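Long-range contacts in gala protein type 1, 3 or 4 (Legionella pneumophila subsp. pneumophila, PDB 4XA9), which probably binds small GTPases and may stimulate their GTP hydrolysis: residues A[35-40]-A[63-69]; A[50-56]-A[73-79]; A[60-64]-A[85-89]; A[70-74]-A[93-97]; A[102-108]-A[125-131]. One frame throughout, in Å; residues are numbered along the deposited sequence. Where two conformers were deposited one is given.

The five contacts join neighbouring turns of one leucine-rich-repeat solenoid. Contact 4 pairs two strands of its parallel sheet, contacts 1 and 3 lie among the helices and the loops that follow them, and contacts 2 and 5 tie together the turns leading from strand to helix. Contacts 1 and 3 share Phe63 and Val64, with centres about 11 Å apart. Leu87 of contact 3 reaches Leu72 and Leu96 of contact 4, closing the core between helix and sheet. Contact 2 shares Asn73 and Ile74 with contact 4, and both touch another protein chain. Farther along, contact 5 lies about 17 Å from contact 2, centre to centre, bridged by Ile79 and Ile103.

Contact 1: residues A[35-40]-A[63-69]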
# COMPACT_ATOMS: atom_id res chain seq x y z
N LEU A 35 1.48 22.57 -17.48
CA LEU A 35 2.52 21.95 -16.66
C LEU A 35 3.90 22.00 -17.35
O LEU A 35 4.88 22.46 -16.75
CB LEU A 35 2.15 20.50 -16.36
CG LEU A 35 3.27 19.66 -15.73
CD1 LEU A 35 3.57 20.19 -14.33
CD2 LEU A 35 2.88 18.19 -15.70
N CYS A 36 3.96 21.54 -18.59
CA CYS A 36 5.24 21.49 -19.31
C CYS A 36 5.79 22.88 -19.57
O CYS A 36 7.01 23.08 -19.57
CB CYS A 36 5.08 20.74 -20.64
SG CYS A 36 4.73 18.98 -20.42
N GLU A 37 4.91 23.84 -19.79
CA GLU A 37 5.32 25.22 -19.97
C GLU A 37 6.03 25.73 -18.73
O GLU A 37 7.09 26.35 -18.80
CB GLU A 37 4.12 26.11 -20.30
CG GLU A 37 4.24 26.79 -21.62
CD GLU A 37 3.24 27.91 -21.80
OE1 GLU A 37 2.16 27.86 -21.17
OE2 GLU A 37 3.56 28.84 -22.56
N PHE A 38 5.43 25.46 -17.57
CA PHE A 38 6.01 25.86 -16.30
C PHE A 38 7.37 25.18 -16.08
O PHE A 38 8.31 25.82 -15.61
CB PHE A 38 5.05 25.55 -15.15
CG PHE A 38 5.53 26.03 -13.81
CD1 PHE A 38 5.30 27.34 -13.40
CD2 PHE A 38 6.20 25.17 -12.95
CE1 PHE A 38 5.72 27.78 -12.17
CE2 PHE A 38 6.63 25.60 -11.72
CZ PHE A 38 6.40 26.91 -11.33
N LEU A 39 7.45 23.90 -16.41
CA LEU A 39 8.70 23.15 -16.24
C LEU A 39 9.79 23.66 -17.18
O LEU A 39 10.96 23.72 -16.80
CB LEU A 39 8.47 21.66 -16.46
CG LEU A 39 7.62 20.96 -15.39
CD1 LEU A 39 7.23 19.56 -15.86
CD2 LEU A 39 8.35 20.89 -14.06
N GLN A 40 9.40 24.04 -18.39
CA GLN A 40 10.36 24.60 -19.36
C GLN A 40 10.88 25.95 -18.90
O GLN A 40 12.02 26.31 -19.19
CB GLN A 40 9.71 24.71 -20.74
CG GLN A 40 9.55 23.36 -21.42
CD GLN A 40 8.60 23.41 -22.59
OE1 GLN A 40 7.81 24.36 -22.74
NE2 GLN A 40 8.67 22.40 -23.45
N PHE A 63 3.33 14.97 -22.47
CA PHE A 63 4.40 15.22 -21.51
C PHE A 63 5.77 14.77 -22.01
O PHE A 63 6.77 15.44 -21.77
CB PHE A 63 4.10 14.51 -20.19
CG PHE A 63 5.21 14.64 -19.19
CD1 PHE A 63 5.33 15.79 -18.43
CD2 PHE A 63 6.12 13.61 -19.02
CE1 PHE A 63 6.35 15.92 -17.52
CE2 PHE A 63 7.15 13.74 -18.10
CZ PHE A 63 7.27 14.89 -17.35
N VAL A 64 5.80 13.63 -22.69
CA VAL A 64 7.07 12.97 -22.99
C VAL A 64 7.99 13.81 -23.89
O VAL A 64 7.55 14.39 -24.88
CB VAL A 64 6.81 11.59 -23.63
CG1 VAL A 64 8.07 11.04 -24.28
CG2 VAL A 64 6.30 10.63 -22.55
N ASN A 65 9.26 13.88 -23.48
CA ASN A 65 10.29 14.62 -24.20
C ASN A 65 10.00 16.12 -24.33
O ASN A 65 10.46 16.77 -25.27
CB ASN A 65 10.52 13.99 -25.58
CG ASN A 65 11.19 12.63 -25.49
OD1 ASN A 65 12.13 12.46 -24.72
ND2 ASN A 65 10.69 11.66 -26.26
N LYS A 66 9.24 16.65 -23.38
CA LYS A 66 8.97 18.09 -23.32
C LYS A 66 9.92 18.79 -22.36
O LYS A 66 10.20 19.97 -22.50
CB LYS A 66 7.52 18.35 -22.88
CG LYS A 66 6.48 17.99 -23.90
CD LYS A 66 6.28 19.13 -24.88
CE LYS A 66 5.34 18.74 -26.02
NZ LYS A 66 3.97 18.42 -25.54
N THR A 67 10.39 18.04 -21.37
CA THR A 67 11.12 18.61 -20.24
C THR A 67 12.37 17.79 -19.93
O THR A 67 12.60 16.75 -20.53
CB THR A 67 10.25 18.67 -18.97
OG1 THR A 67 10.12 17.35 -18.42
CG2 THR A 67 8.85 19.20 -19.29
N SER A 68 13.16 18.26 -18.97
CA SER A 68 14.35 17.53 -18.55
C SER A 68 14.11 16.77 -17.24
O SER A 68 15.05 16.38 -16.55
CB SER A 68 15.55 18.47 -18.40
OG SER A 68 15.91 19.02 -19.66
N VAL A 69 12.84 16.57 -16.90
CA VAL A 69 12.47 15.77 -15.74
C VAL A 69 13.03 14.36 -15.87
O VAL A 69 12.80 13.68 -16.87
CB VAL A 69 10.94 15.71 -15.57
CG1 VAL A 69 10.54 14.56 -14.65
CG2 VAL A 69 10.43 17.04 -15.04
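Lys66 O receives a hydrogen bond from Gln40 NE2 at 3.0 Å, close to straight at 161°. The oxygen lies in the plane of the Gln40 amide, whereas the donor is tilted 24° from the carbonyl plane. Gln40 stretches out beyond CG to reach this carbonyl, tying the last turn of helix 32-41 to the loop 63-69. The rest of the contact is apolar. Cys36 SG sits 3.8 Å from Phe63 CD1 in an oblique sulfur-aromatic contact and is equally close to Lys66 CB. Leu39 meets the same ring at its edge, its CD1 4.1 Å from Phe63 CE1, the two side chains roughly perpendicular. The ring is brought there by the first torsion of Phe63, 175°, which carries CG away from the backbone N. Thr67 turns its methyl inward, CG2 lying 3.8 Å from Leu39 CB, while its OG1 accepts from Val69 N in an ST turn. The ammonium of Lys66 bends back to Leu62 O, and Leu48 of strand 47-49 touches Leu39, Phe63 and Val69. One hydrogen bond from a side-chain amide, at the solvent side, and a buried sulfur, leucine and phenylalanine cluster thus join successive turns of the leucine-rich repeat.

Contact 2: residues A[50-56]-A[73-79]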
# COMPACT_ATOMS: atom_id res chain seq x y z
N LEU A 50 3.28 13.67 -10.06
CA LEU A 50 1.94 13.83 -10.62
C LEU A 50 0.98 12.76 -10.11
O LEU A 50 -0.05 12.49 -10.72
CB LEU A 50 1.97 13.78 -12.14
CG LEU A 50 2.76 14.86 -12.87
CD1 LEU A 50 2.69 14.64 -14.37
CD2 LEU A 50 2.24 16.23 -12.50
N SER A 51 1.32 12.14 -8.98
CA SER A 51 0.57 10.98 -8.50
C SER A 51 -0.84 11.34 -8.06
O SER A 51 -1.11 12.47 -7.70
CB SER A 51 1.31 10.30 -7.35
OG SER A 51 1.40 11.17 -6.23
N HIS A 52 -1.74 10.36 -8.12
CA HIS A 52 -3.12 10.54 -7.65
C HIS A 52 -3.84 11.65 -8.41
O HIS A 52 -4.33 12.62 -7.83
CB HIS A 52 -3.14 10.82 -6.14
CG HIS A 52 -2.55 9.73 -5.30
ND1 HIS A 52 -3.26 8.60 -4.94
CD2 HIS A 52 -1.33 9.60 -4.72
CE1 HIS A 52 -2.50 7.82 -4.20
NE2 HIS A 52 -1.33 8.40 -4.04
N ASN A 53 -3.89 11.50 -9.73
CA ASN A 53 -4.65 12.41 -10.57
C ASN A 53 -5.43 11.60 -11.59
O ASN A 53 -5.64 10.40 -11.38
CB ASN A 53 -3.71 13.42 -11.24
CG ASN A 53 -3.27 14.51 -10.30
OD1 ASN A 53 -4.11 15.23 -9.75
ND2 ASN A 53 -1.96 14.64 -10.08
N ASP A 54 -5.87 12.23 -12.68
CA ASP A 54 -6.73 11.56 -13.65
C ASP A 54 -6.11 11.55 -15.04
O ASP A 54 -6.81 11.64 -16.04
CB ASP A 54 -8.10 12.23 -13.71
CG ASP A 54 -8.81 12.22 -12.38
OD1 ASP A 54 -8.73 11.20 -11.67
OD2 ASP A 54 -9.46 13.24 -12.04
N ILE A 55 -4.79 11.45 -15.09
CA ILE A 55 -4.07 11.51 -16.35
C ILE A 55 -4.20 10.19 -17.11
O ILE A 55 -4.16 9.11 -16.52
CB ILE A 55 -2.59 11.84 -16.10
CG1 ILE A 55 -2.48 13.16 -15.32
CG2 ILE A 55 -1.80 11.90 -17.40
CD1 ILE A 55 -1.08 13.49 -14.85
N THR A 56 -4.38 10.28 -18.43
CA THR A 56 -4.46 9.10 -19.28
C THR A 56 -3.25 9.04 -20.20
O THR A 56 -2.33 9.84 -20.06
CB THR A 56 -5.73 9.08 -20.14
OG1 THR A 56 -5.60 10.02 -21.22
CG2 THR A 56 -6.97 9.42 -19.30
N ASN A 73 7.08 10.63 -10.79
CA ASN A 73 6.06 9.85 -10.10
C ASN A 73 4.70 10.14 -10.73
O ASN A 73 4.14 11.22 -10.54
CB ASN A 73 6.02 10.18 -8.61
CG ASN A 73 5.01 9.34 -7.83
OD1 ASN A 73 4.19 8.61 -8.40
ND2 ASN A 73 5.05 9.46 -6.51
N ILE A 74 4.18 9.17 -11.49
CA ILE A 74 2.85 9.33 -12.06
C ILE A 74 1.96 8.17 -11.62
O ILE A 74 1.04 7.76 -12.33
CB ILE A 74 2.93 9.46 -13.61
CG1 ILE A 74 1.63 10.06 -14.18
CG2 ILE A 74 3.35 8.14 -14.27
CD1 ILE A 74 1.71 10.47 -15.63
N SER A 75 2.23 7.66 -10.43
CA SER A 75 1.42 6.57 -9.87
C SER A 75 -0.01 7.04 -9.62
O SER A 75 -0.28 8.23 -9.54
CB SER A 75 2.04 6.03 -8.58
OG SER A 75 2.09 7.00 -7.55
N HIS A 76 -0.93 6.08 -9.52
CA HIS A 76 -2.34 6.35 -9.24
C HIS A 76 -2.96 7.33 -10.22
O HIS A 76 -3.60 8.32 -9.84
CB HIS A 76 -2.51 6.87 -7.81
CG HIS A 76 -2.08 5.88 -6.77
ND1 HIS A 76 -2.94 4.94 -6.24
CD2 HIS A 76 -0.89 5.68 -6.15
CE1 HIS A 76 -2.30 4.21 -5.35
NE2 HIS A 76 -1.05 4.64 -5.27
N ASN A 77 -2.74 7.06 -11.50
CA ASN A 77 -3.46 7.72 -12.58
C ASN A 77 -4.15 6.65 -13.42
O ASN A 77 -4.48 5.58 -12.91
CB ASN A 77 -2.53 8.59 -13.42
CG ASN A 77 -2.21 9.91 -12.74
OD1 ASN A 77 -2.94 10.88 -12.88
ND2 ASN A 77 -1.11 9.95 -11.99
N ASN A 78 -4.36 6.92 -14.71
CA ASN A 78 -5.00 5.95 -15.59
C ASN A 78 -4.31 5.86 -16.94
O ASN A 78 -4.97 5.91 -17.98
CB ASN A 78 -6.48 6.32 -15.78
CG ASN A 78 -7.28 5.23 -16.49
OD1 ASN A 78 -7.02 4.03 -16.32
ND2 ASN A 78 -8.24 5.64 -17.31
N ILE A 79 -2.98 5.75 -16.95
CA ILE A 79 -2.26 5.89 -18.21
C ILE A 79 -2.28 4.60 -19.02
O ILE A 79 -2.12 4.63 -20.24
CB ILE A 79 -0.80 6.35 -17.99
CG1 ILE A 79 0.06 5.20 -17.46
CG2 ILE A 79 -0.76 7.59 -17.08
CD1 ILE A 79 1.54 5.57 -17.31
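His52 and His76 form an offset stack, their centroids 4.0 Å apart and their planes only 12° from parallel. His52 CE1 stands over the centre of the His76 ring, while His76 CB lies nearer the rim of the His52 ring in a CH-pi contact. Both imidazoles point the same way, and the row is continued by Phe24 stacked with His52 and Phe100 with His76. An aromatic side chain of another protein meets His76 edge-to-face.

Behind the rings, Asn77 reaches across from the later turn. Its ND2 donates to Leu50 O at 3.0 Å with an almost straight angle of 171°, and also to Ile74 O within its own turn. Asn53 ND2 approaches Leu50 O from the opposite face of the carbonyl, leaving that buried oxygen gripped from both sides. Backbone bonds run alongside: His52 N to Ser75 O at 2.9 Å, and Asn78 N to Ile55 O at 2.8 Å. Asn73 OD1 accepts from Ser75 N, an Asx turn, and also from Ser75 OG. Deeper in, Ile55 CG2 packs against Ile74 CD1 at 4.2 Å. Asn53 and Asn77, at equivalent places in successive turns and bonded to backbone carbonyls, form an asparagine ladder as in other leucine-rich repeats; the histidines stack beside it.

Contact 3: residues A[60-64]-A[85-89]; sequences VKLFV and QWLSE
Val60 opens the contact by pressing its CG1 branch between two residues of helix 80-87, 3.7 Å from Leu87 CG and 3.8 Å from Trp86 CB. In this leucine-rich-repeat solenoid the helices 57-63 and 80-87 are neighbours on the side away from the parallel sheet. The first torsion of Val60, 172°, sets CG1 opposite the backbone N and points it at helix 80-87. Lys61 follows with an extended chain laid over one face of the Trp86 indole. Its CE makes a CH-pi contact 4.2 Å from the centroid of the five-membered ring, 21° off the normal. Glu89 CG lies over the opposite face of the indole, toward the rim, from within its own segment, and aliphatic parts of two charged residues thus flank the exposed tryptophan. Val64, just past the helix, uses both methyls, CG1 approaching the backbone carbon of Glu89. Leu87 itself runs on inward to Leu72, joining the helix layer to the sheet. Val64 CG2 packs 4.0 Å from Leu87 CD2 and 3.7 Å from Trp86 O.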
# COMPACT_ATOMS: atom_id res chain seq x y z
N VAL A 60 0.21 11.61 -21.18
CA VAL A 60 1.59 11.18 -21.30
C VAL A 60 2.18 11.63 -22.64
O VAL A 60 3.30 12.13 -22.69
CB VAL A 60 1.72 9.66 -21.17
CG1 VAL A 60 3.14 9.21 -21.50
CG2 VAL A 60 1.34 9.21 -19.77
N LYS A 61 1.42 11.46 -23.72
CA LYS A 61 1.86 11.91 -25.05
C LYS A 61 2.19 13.40 -25.07
O LYS A 61 3.05 13.84 -25.83
CB LYS A 61 0.80 11.62 -26.11
CG LYS A 61 0.67 10.14 -26.46
CD LYS A 61 -0.30 9.94 -27.61
CE LYS A 61 -0.36 8.47 -28.02
NZ LYS A 61 -1.30 8.25 -29.16
N LEU A 62 1.50 14.16 -24.22
CA LEU A 62 1.71 15.60 -24.14
C LEU A 62 2.87 15.95 -23.24
O LEU A 62 3.35 17.08 -23.23
CB LEU A 62 0.44 16.29 -23.63
CG LEU A 62 -0.75 16.15 -24.59
CD1 LEU A 62 -2.01 16.77 -24.01
CD2 LEU A 62 -0.40 16.80 -25.92
N PHE A 63 3.33 14.97 -22.47
CA PHE A 63 4.40 15.22 -21.51
C PHE A 63 5.77 14.77 -22.01
O PHE A 63 6.77 15.44 -21.77
CB PHE A 63 4.10 14.51 -20.19
CG PHE A 63 5.21 14.64 -19.19
CD1 PHE A 63 5.33 15.79 -18.43
CD2 PHE A 63 6.12 13.61 -19.02
CE1 PHE A 63 6.35 15.92 -17.52
CE2 PHE A 63 7.15 13.74 -18.10
CZ PHE A 63 7.27 14.89 -17.35
N VAL A 64 5.80 13.63 -22.69
CA VAL A 64 7.07 12.97 -22.99
C VAL A 64 7.99 13.81 -23.89
O VAL A 64 7.55 14.39 -24.88
CB VAL A 64 6.81 11.59 -23.63
CG1 VAL A 64 8.07 11.04 -24.28
CG2 VAL A 64 6.30 10.63 -22.55
N GLN A 85 3.80 2.62 -22.68
CA GLN A 85 4.52 2.49 -23.94
C GLN A 85 5.18 3.81 -24.32
O GLN A 85 6.33 3.85 -24.78
CB GLN A 85 3.58 2.02 -25.05
CG GLN A 85 3.17 0.56 -24.93
CD GLN A 85 2.12 0.15 -25.94
OE1 GLN A 85 1.89 0.85 -26.93
NE2 GLN A 85 1.46 -0.97 -25.69
N TRP A 86 4.45 4.88 -24.12
CA TRP A 86 4.92 6.21 -24.44
C TRP A 86 6.02 6.71 -23.54
O TRP A 86 6.97 7.25 -23.98
CB TRP A 86 3.76 7.20 -24.69
CG TRP A 86 3.52 7.07 -26.11
CD1 TRP A 86 2.75 6.14 -26.71
CD2 TRP A 86 4.23 7.75 -27.16
NE1 TRP A 86 2.90 6.23 -28.05
CE2 TRP A 86 3.78 7.23 -28.37
CE3 TRP A 86 5.17 8.79 -27.18
CZ2 TRP A 86 4.24 7.68 -29.62
CZ3 TRP A 86 5.62 9.27 -28.42
CH2 TRP A 86 5.17 8.70 -29.62
N LEU A 87 5.85 6.49 -22.26
CA LEU A 87 6.89 6.84 -21.30
C LEU A 87 8.21 6.16 -21.65
O LEU A 87 9.28 6.69 -21.38
CB LEU A 87 6.46 6.45 -19.88
CG LEU A 87 5.44 7.37 -19.21
CD1 LEU A 87 5.02 6.81 -17.85
CD2 LEU A 87 6.04 8.76 -19.05
N SER A 88 8.13 4.99 -22.28
CA SER A 88 9.34 4.24 -22.60
C SER A 88 10.14 4.96 -23.67
O SER A 88 11.31 4.64 -23.90
CB SER A 88 9.01 2.81 -23.05
OG SER A 88 8.45 2.80 -24.35
N GLU A 89 9.52 5.95 -24.31
CA GLU A 89 10.17 6.73 -25.35
C GLU A 89 10.83 7.99 -24.79
O GLU A 89 11.50 8.73 -25.53
CB GLU A 89 9.16 7.14 -26.43
CG GLU A 89 8.31 6.00 -26.98
CD GLU A 89 9.11 4.98 -27.76
OE1 GLU A 89 10.23 5.31 -28.19
OE2 GLU A 89 8.61 3.85 -27.94

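Contact 4: residues A[70-74]-A[93-97]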
# COMPACT_ATOMS: atom_id res chain seq x y z
N SER A 70 13.79 13.93 -14.87
CA SER A 70 14.45 12.62 -14.91
C SER A 70 13.87 11.67 -13.87
O SER A 70 14.09 10.46 -13.92
CB SER A 70 15.95 12.75 -14.68
OG SER A 70 16.20 13.10 -13.33
N SER A 71 13.14 12.24 -12.92
CA SER A 71 12.48 11.46 -11.90
C SER A 71 11.00 11.79 -11.92
O SER A 71 10.61 12.93 -11.64
CB SER A 71 13.08 11.74 -10.52
OG SER A 71 12.44 10.95 -9.53
N LEU A 72 10.18 10.81 -12.29
CA LEU A 72 8.76 11.04 -12.48
C LEU A 72 7.93 10.07 -11.65
O LEU A 72 8.06 8.86 -11.78
CB LEU A 72 8.38 10.92 -13.96
CG LEU A 72 6.86 10.95 -14.20
CD1 LEU A 72 6.29 12.33 -13.86
CD2 LEU A 72 6.49 10.53 -15.62
N ASN A 73 7.08 10.63 -10.79
CA ASN A 73 6.06 9.85 -10.10
C ASN A 73 4.70 10.14 -10.73
O ASN A 73 4.14 11.22 -10.54
CB ASN A 73 6.02 10.18 -8.61
CG ASN A 73 5.01 9.34 -7.83
OD1 ASN A 73 4.19 8.61 -8.40
ND2 ASN A 73 5.05 9.46 -6.51
N ILE A 74 4.18 9.17 -11.49
CA ILE A 74 2.85 9.33 -12.06
C ILE A 74 1.96 8.17 -11.62
O ILE A 74 1.04 7.76 -12.33
CB ILE A 74 2.93 9.46 -13.61
CG1 ILE A 74 1.63 10.06 -14.18
CG2 ILE A 74 3.35 8.14 -14.27
CD1 ILE A 74 1.71 10.47 -15.63
N ILE A 93 13.93 10.38 -18.48
CA ILE A 93 13.49 9.67 -17.28
C ILE A 93 14.36 8.44 -17.00
O ILE A 93 14.56 7.59 -17.86
CB ILE A 93 12.00 9.27 -17.42
CG1 ILE A 93 11.14 10.55 -17.39
CG2 ILE A 93 11.59 8.32 -16.30
CD1 ILE A 93 9.66 10.31 -17.60
N THR A 94 14.91 8.39 -15.78
CA THR A 94 15.75 7.28 -15.35
C THR A 94 15.14 6.62 -14.11
O THR A 94 15.39 5.44 -13.84
CB THR A 94 17.18 7.75 -15.01
OG1 THR A 94 17.14 8.76 -14.00
CG2 THR A 94 17.89 8.29 -16.25
N THR A 95 14.36 7.39 -13.37
CA THR A 95 13.63 6.88 -12.20
C THR A 95 12.14 7.11 -12.40
O THR A 95 11.70 8.25 -12.53
CB THR A 95 14.08 7.57 -10.89
OG1 THR A 95 15.44 7.22 -10.62
CG2 THR A 95 13.21 7.13 -9.72
N LEU A 96 11.38 6.03 -12.44
CA LEU A 96 9.97 6.12 -12.82
C LEU A 96 9.06 5.35 -11.87
O LEU A 96 9.33 4.20 -11.54
CB LEU A 96 9.78 5.58 -14.25
CG LEU A 96 8.36 5.47 -14.81
CD1 LEU A 96 7.71 6.84 -14.96
CD2 LEU A 96 8.40 4.75 -16.16
N ASP A 97 7.98 6.00 -11.45
CA ASP A 97 6.92 5.35 -10.70
C ASP A 97 5.63 5.35 -11.52
O ASP A 97 5.03 6.40 -11.73
CB ASP A 97 6.71 6.04 -9.35
CG ASP A 97 5.76 5.28 -8.44
OD1 ASP A 97 5.07 4.36 -8.93
OD2 ASP A 97 5.68 5.61 -7.24
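Leu72 and Leu96 lie side by side and point the same way, into the core, with Leu72 CD2 3.9 Å from Leu96 CD1. Ile93 comes at Leu72 from the loop before strand 95-97 at a slant, its CD1 3.7 Å from the same CD2 methyl. Leu87 of the intervening helix touches both leucines. On the other face Asn73 and Asp97 also run alongside each other, like first and second torsions setting amide and carboxylate planes 13° apart. Asn73 OD1, bound by Ser75 OG, lies 3.5 Å from Asp97 OD2, two oxygens with no bond between them. Asp97 OD2 is held by a polar side chain of another protein, and its OD1 by Ser99 OG. Strands 71-73 and 95-97, with helix 80-87 between them in sequence, form a beta-alpha-beta unit of the leucine-rich-repeat solenoid, their axes 4.9 Å apart and 3° from parallel. Leu72 N bonds to Thr95 O, Asp97 N to Leu72 O and Ile74 N to Asp97 O. At the start of the pairing Ser70 O takes Thr94 N at 2.9 Å on a lone pair and Thr95 N at 3.1 Å close to the carbonyl axis. Near it Ser71 OG rests against the methyl of Thr95.

Contact 5: residues A[102-108]-A[125-131]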
# COMPACT_ATOMS: atom_id res chain seq x y z
N GLU A 102 -2.73 0.29 -14.17
CA GLU A 102 -3.17 -0.79 -15.05
C GLU A 102 -2.33 -0.90 -16.32
O GLU A 102 -2.87 -1.13 -17.40
CB GLU A 102 -4.64 -0.61 -15.43
CG GLU A 102 -5.56 -0.33 -14.25
CD GLU A 102 -7.03 -0.28 -14.64
OE1 GLU A 102 -7.36 -0.71 -15.77
OE2 GLU A 102 -7.85 0.19 -13.83
N ILE A 103 -1.01 -0.75 -16.21
CA ILE A 103 -0.18 -0.76 -17.42
C ILE A 103 -0.03 -2.18 -17.98
O ILE A 103 0.22 -2.34 -19.16
CB ILE A 103 1.23 -0.17 -17.18
CG1 ILE A 103 2.09 -1.11 -16.32
CG2 ILE A 103 1.13 1.23 -16.56
CD1 ILE A 103 3.54 -0.66 -16.22
N GLY A 104 -0.18 -3.19 -17.14
CA GLY A 104 -0.21 -4.57 -17.60
C GLY A 104 1.10 -5.12 -18.15
O GLY A 104 2.14 -4.48 -18.08
N ASP A 105 1.04 -6.33 -18.71
CA ASP A 105 2.22 -6.95 -19.30
C ASP A 105 2.70 -6.18 -20.53
O ASP A 105 3.90 -6.08 -20.78
CB ASP A 105 1.95 -8.41 -19.67
CG ASP A 105 1.85 -9.30 -18.45
OD1 ASP A 105 2.44 -8.93 -17.41
OD2 ASP A 105 1.20 -10.36 -18.52
N GLU A 106 1.76 -5.63 -21.30
CA GLU A 106 2.11 -4.89 -22.51
C GLU A 106 2.78 -3.57 -22.16
O GLU A 106 3.68 -3.12 -22.87
CB GLU A 106 0.86 -4.64 -23.36
CG GLU A 106 0.22 -5.90 -23.94
CD GLU A 106 1.14 -6.65 -24.90
OE1 GLU A 106 1.92 -5.99 -25.62
OE2 GLU A 106 1.08 -7.90 -24.93
N GLY A 107 2.33 -2.94 -21.08
CA GLY A 107 2.91 -1.69 -20.65
C GLY A 107 4.34 -1.91 -20.21
O GLY A 107 5.25 -1.17 -20.58
N VAL A 108 4.54 -2.96 -19.42
CA VAL A 108 5.85 -3.25 -18.86
C VAL A 108 6.81 -3.76 -19.94
O VAL A 108 8.03 -3.63 -19.82
CB VAL A 108 5.72 -4.27 -17.70
CG1 VAL A 108 6.64 -5.49 -17.89
CG2 VAL A 108 5.99 -3.58 -16.38
N ASN A 125 -0.17 -3.43 -11.02
CA ASN A 125 -0.37 -3.03 -12.40
C ASN A 125 -0.85 -4.18 -13.28
O ASN A 125 -0.74 -4.12 -14.50
CB ASN A 125 0.93 -2.45 -12.98
CG ASN A 125 0.96 -0.93 -12.93
OD1 ASN A 125 -0.01 -0.26 -13.31
ND2 ASN A 125 2.08 -0.37 -12.46
N LYS A 126 -1.40 -5.22 -12.64
CA LYS A 126 -1.79 -6.45 -13.33
C LYS A 126 -0.63 -7.06 -14.11
O LYS A 126 -0.82 -7.67 -15.17
CB LYS A 126 -2.98 -6.19 -14.27
CG LYS A 126 -4.20 -5.61 -13.58
CD LYS A 126 -5.35 -5.35 -14.55
CE LYS A 126 -5.97 -3.97 -14.32
NZ LYS A 126 -5.55 -3.35 -13.02
N ILE A 127 0.58 -6.90 -13.59
CA ILE A 127 1.74 -7.52 -14.21
C ILE A 127 1.78 -9.00 -13.82
O ILE A 127 1.61 -9.35 -12.66
CB ILE A 127 3.05 -6.82 -13.79
CG1 ILE A 127 2.96 -5.33 -14.15
CG2 ILE A 127 4.26 -7.49 -14.43
CD1 ILE A 127 4.07 -4.47 -13.56
N THR A 128 1.96 -9.86 -14.80
CA THR A 128 1.98 -11.30 -14.55
C THR A 128 3.38 -11.86 -14.77
O THR A 128 4.33 -11.10 -14.96
CB THR A 128 1.00 -12.05 -15.47
OG1 THR A 128 1.51 -12.07 -16.81
CG2 THR A 128 -0.37 -11.36 -15.45
N LYS A 129 3.49 -13.19 -14.75
CA LYS A 129 4.76 -13.85 -15.05
C LYS A 129 5.27 -13.48 -16.45
O LYS A 129 6.48 -13.53 -16.71
CB LYS A 129 4.62 -15.37 -14.93
CG LYS A 129 3.55 -15.97 -15.85
CD LYS A 129 3.38 -17.47 -15.58
CE LYS A 129 2.38 -18.10 -16.55
NZ LYS A 129 1.03 -17.50 -16.44
N VAL A 130 4.36 -13.12 -17.34
CA VAL A 130 4.75 -12.73 -18.70
C VAL A 130 5.51 -11.40 -18.66
O VAL A 130 6.56 -11.26 -19.29
CB VAL A 130 3.53 -12.61 -19.63
CG1 VAL A 130 3.95 -12.09 -21.00
CG2 VAL A 130 2.84 -13.97 -19.79
N GLY A 131 4.99 -10.43 -17.91
CA GLY A 131 5.66 -9.16 -17.74
C GLY A 131 7.00 -9.30 -17.03
O GLY A 131 7.97 -8.63 -17.39
O HOH W 1 -3.44 -1.16 -11.79
O HOH W 2 -1.30 -7.92 -18.01
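The two segments run in step, each leading from a turn into a helix, and Gly104 N bonds to Asn125 O at 2.9 Å across them. Asn125 also supplies its side-chain oxygen: OD1 accepts from Ile103 N at 3.1 Å in a straight bond (171°), although the donor stands above the amide plane. Its ND2 turns to Val98 O, fixing the amide between two turns, and Ile103 CG1 packs against the amide carbon.

Asp105 carries the other end. Its OD1 takes Thr128 N at 2.8 Å on the syn lone pair, nearly straight at 177°, and a weak bond from Gly131 N. OD2 faces Thr128 OG1, which in turn accepts from Val130 N as the N-cap of helix 129-135. The carboxylate therefore sits at the start of that helix, where the helix dipole would be expected to stabilise its negative charge. A water joins Asp105 N to Lys126 O, adding a bridge between the backbones. Lys126 lies alongside Glu102, but their charged ends stay apart, Lys126 NZ 4.2 Å from Glu102 OE1, beyond a salt bridge. A helix start whose N-cap residue, Thr128, is held by an aspartate of the neighbouring helix thus accompanies the asparagine-ladder bonds of Asn125, whose OD1 and ND2 both reach the preceding turn, as in a leucine-rich-repeat solenoid.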